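Local coordinates for type III pantothenate kinase (Campylobacter jejuni, PDB 2NRH), which catalyses, as a homodimer of the ASKHA fold, the ATP-dependent phosphorylation of pantothenate that opens coenzyme A biosynthesis, with potassium or ammonium as monovalent cation, at the interface of chains A and B. Sequence-based numbering; all coordinates share one arbitrary frame. Chains: chain A/B, Transcriptional activator, putative, Baf family.

The interface of chains A and B. Residues chain A 142-146, 149; chain B 69-71, 106-110.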
loop_
_atom_site.group_PDB
_atom_site.type_symbol
_atom_site.label_atom_id
_atom_site.label_comp_id
_atom_site.label_asym_id
_atom_site.label_seq_id
_atom_site.Cartn_x
_atom_site.Cartn_y
_atom_site.Cartn_z
ATOM N N PHE A 142 -16.704 -7.424 -1.345
ATOM C CA PHE A 142 -15.731 -7.619 -0.274
ATOM C C PHE A 142 -15.107 -8.996 -0.318
ATOM O O PHE A 142 -15.817 -10.003 -0.388
ATOM C CB PHE A 142 -16.388 -7.393 1.067
ATOM C CG PHE A 142 -16.835 -6.003 1.267
ATOM C CD1 PHE A 142 -15.969 -4.910 0.924
ATOM C CD2 PHE A 142 -18.107 -5.738 1.798
ATOM C CE1 PHE A 142 -16.384 -3.588 1.086
ATOM C CE2 PHE A 142 -18.553 -4.420 1.974
ATOM C CZ PHE A 142 -17.697 -3.326 1.605
ATOM N N PRO A 143 -13.768 -9.062 -0.332
ATOM C CA PRO A 143 -13.097 -10.370 -0.372
ATOM C C PRO A 143 -13.454 -11.302 0.798
ATOM O O PRO A 143 -13.851 -10.857 1.876
ATOM C CB PRO A 143 -11.633 -10.000 -0.238
ATOM C CG PRO A 143 -11.545 -8.626 -0.732
ATOM C CD PRO A 143 -12.798 -7.955 -0.334
ATOM N N GLN A 144 -13.226 -12.585 0.577
ATOM C CA GLN A 144 -13.427 -13.599 1.571
ATOM C C GLN A 144 -12.328 -14.657 1.658
ATOM O O GLN A 144 -12.512 -15.721 2.226
ATOM C CB GLN A 144 -14.853 -14.185 1.413
ATOM C CG GLN A 144 -15.711 -13.684 2.610
ATOM C CD GLN A 144 -16.872 -12.949 2.196
ATOM O OE1 GLN A 144 -16.883 -12.379 1.114
ATOM N NE2 GLN A 144 -17.913 -12.927 3.058
ATOM N N LYS A 145 -11.182 -14.385 1.074
ATOM C CA LYS A 145 -9.963 -15.109 1.444
ATOM C C LYS A 145 -8.745 -14.185 1.397
ATOM O O LYS A 145 -8.794 -13.100 0.809
ATOM C CB LYS A 145 -9.758 -16.326 0.572
ATOM C CG LYS A 145 -9.618 -16.036 -0.869
ATOM C CD LYS A 145 -10.483 -16.970 -1.664
ATOM C CE LYS A 145 -9.660 -17.889 -2.461
ATOM N NZ LYS A 145 -10.560 -18.457 -3.502
ATOM N N THR A 146 -7.689 -14.590 2.078
ATOM C CA THR A 146 -6.475 -13.777 2.178
ATOM C C THR A 146 -5.908 -13.238 0.858
ATOM O O THR A 146 -5.559 -12.081 0.820
ATOM C CB THR A 146 -5.376 -14.494 2.982
ATOM O OG1 THR A 146 -5.884 -14.701 4.295
ATOM C CG2 THR A 146 -4.081 -13.619 3.122
ATOM N N ALA A 149 -8.205 -10.647 -0.349
ATOM C CA ALA A 149 -8.093 -9.506 0.553
ATOM C C ALA A 149 -6.877 -8.643 0.176
ATOM O O ALA A 149 -6.981 -7.407 0.070
ATOM C CB ALA A 149 -8.037 -9.950 2.029
ATOM N N ILE B 69 -17.762 -16.284 6.066
ATOM C CA ILE B 69 -17.321 -17.376 5.160
ATOM C C ILE B 69 -15.897 -17.138 4.655
ATOM O O ILE B 69 -15.439 -17.767 3.667
ATOM C CB ILE B 69 -18.217 -17.536 3.897
ATOM C CG1 ILE B 69 -18.350 -16.216 3.146
ATOM C CG2 ILE B 69 -19.554 -18.199 4.252
ATOM C CD1 ILE B 69 -19.020 -16.364 1.807
ATOM N N TYR B 70 -15.262 -16.142 5.265
ATOM C CA TYR B 70 -13.908 -15.720 4.956
ATOM C C TYR B 70 -13.010 -16.786 5.495
ATOM O O TYR B 70 -12.898 -16.936 6.697
ATOM C CB TYR B 70 -13.595 -14.370 5.648
ATOM C CG TYR B 70 -12.248 -13.723 5.320
ATOM C CD1 TYR B 70 -12.185 -12.428 4.782
ATOM C CD2 TYR B 70 -11.043 -14.393 5.565
ATOM C CE1 TYR B 70 -10.963 -11.822 4.499
ATOM C CE2 TYR B 70 -9.835 -13.820 5.301
ATOM C CZ TYR B 70 -9.785 -12.532 4.780
ATOM O OH TYR B 70 -8.560 -11.966 4.536
ATOM N N GLN B 71 -12.355 -17.508 4.593
ATOM C CA GLN B 71 -11.480 -18.620 4.977
ATOM C C GLN B 71 -10.319 -18.227 5.905
ATOM O O GLN B 71 -9.512 -17.370 5.593
ATOM C CB GLN B 71 -10.898 -19.288 3.724
ATOM C CG GLN B 71 -11.924 -19.650 2.643
ATOM C CD GLN B 71 -11.256 -20.122 1.354
ATOM O OE1 GLN B 71 -10.023 -20.344 1.300
ATOM N NE2 GLN B 71 -12.060 -20.274 0.298
ATOM N N HIS B 106 -20.494 -10.876 8.968
ATOM C CA HIS B 106 -19.214 -10.441 8.399
ATOM C C HIS B 106 -19.361 -10.591 6.909
ATOM O O HIS B 106 -19.515 -11.701 6.391
ATOM C CB HIS B 106 -18.048 -11.292 8.960
ATOM C CG HIS B 106 -16.696 -10.931 8.396
ATOM N ND1 HIS B 106 -15.924 -11.822 7.677
ATOM C CD2 HIS B 106 -16.004 -9.769 8.408
ATOM C CE1 HIS B 106 -14.817 -11.222 7.268
ATOM N NE2 HIS B 106 -14.843 -9.977 7.696
ATOM N N LEU B 107 -19.403 -9.447 6.234
ATOM C CA LEU B 107 -19.623 -9.368 4.818
ATOM C C LEU B 107 -18.318 -9.568 4.015
ATOM O O LEU B 107 -18.327 -9.691 2.784
ATOM C CB LEU B 107 -20.238 -7.997 4.492
ATOM C CG LEU B 107 -21.629 -7.624 5.070
ATOM C CD1 LEU B 107 -22.055 -6.246 4.575
ATOM C CD2 LEU B 107 -22.751 -8.617 4.786
ATOM N N GLY B 108 -17.168 -9.591 4.673
ATOM C CA GLY B 108 -15.951 -9.585 3.873
ATOM C C GLY B 108 -15.033 -8.555 4.464
ATOM O O GLY B 108 -15.402 -7.874 5.410
ATOM N N GLY B 109 -13.822 -8.486 3.956
ATOM C CA GLY B 109 -12.834 -7.554 4.506
ATOM C C GLY B 109 -11.593 -7.548 3.632
ATOM O O GLY B 109 -11.444 -8.400 2.716
ATOM N N PHE B 110 -10.693 -6.608 3.895
ATOM C CA PHE B 110 -9.452 -6.564 3.113
ATOM C C PHE B 110 -8.286 -5.967 3.857
ATOM O O PHE B 110 -8.452 -5.400 4.939
ATOM C CB PHE B 110 -9.635 -5.863 1.774
ATOM C CG PHE B 110 -10.165 -4.471 1.890
ATOM C CD1 PHE B 110 -9.286 -3.374 1.781
ATOM C CD2 PHE B 110 -11.545 -4.246 2.089
ATOM C CE1 PHE B 110 -9.769 -2.058 1.898
ATOM C CE2 PHE B 110 -12.054 -2.929 2.175
ATOM C CZ PHE B 110 -11.175 -1.816 2.091
HETATM O O HOH W 1 -17.470 -13.452 5.428
HETATM O O HOH W 2 -8.179 -17.134 3.273
#
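In this part of the two-fold dimer interface of a type III pantothenate kinase (ASKHA superfamily), the loop leading into helix 146-165 of chain A lies across strand 105-113 and loop 69-71 of chain B. B:Tyr70, predicted to bind substrate as is A:Thr146, swings CG anti to its backbone N (chi1 -175°) and lays one ring face under the A:Gln144–A:Lys145 peptide. A:Gln144 C sits 3.9 Å from the ring centroid, offset toward the rim, and A:Lys145 N stands over the centre. Within chain B, the carbonyl O of B:Gly109 meets the ring edge in plane. The phenol tip reaches the start of the helix, where OH touches the methyl CB of A:Ala149 at 3.3 Å. A:Gln144 sets CG against B:Tyr70 CA; the bend at chi2 (122°) then turns its amide obliquely across B:Ile69 CG1, towards B:Leu107 O. Its amide NE2 meets water 1, which lies 2.9 Å from the carbonyl O of B:His106 and is also bonded to B:Ile69 N. Backbone hydrogen bonds flank the ring: B:Gly109 N donates to A:Pro143 O (3.2 Å) in the carbonyl plane, whereas B:Gln71 N reaches A:Gln144 O (3.0 Å) from above its carbonyl plane. Water 2, 2.7 Å from the carbonyl O of B:Gln71, is also bonded to A:Thr146 N. Beside it, A:Lys145 and B:Gln71 run side by side, pointing the same way. At the other end, the A:Pro143 ring rests on B:Gly109 O, and A:Phe142 packs CB on B:Gly108 CA (3.6 Å), its ring crossing B:Leu107 obliquely.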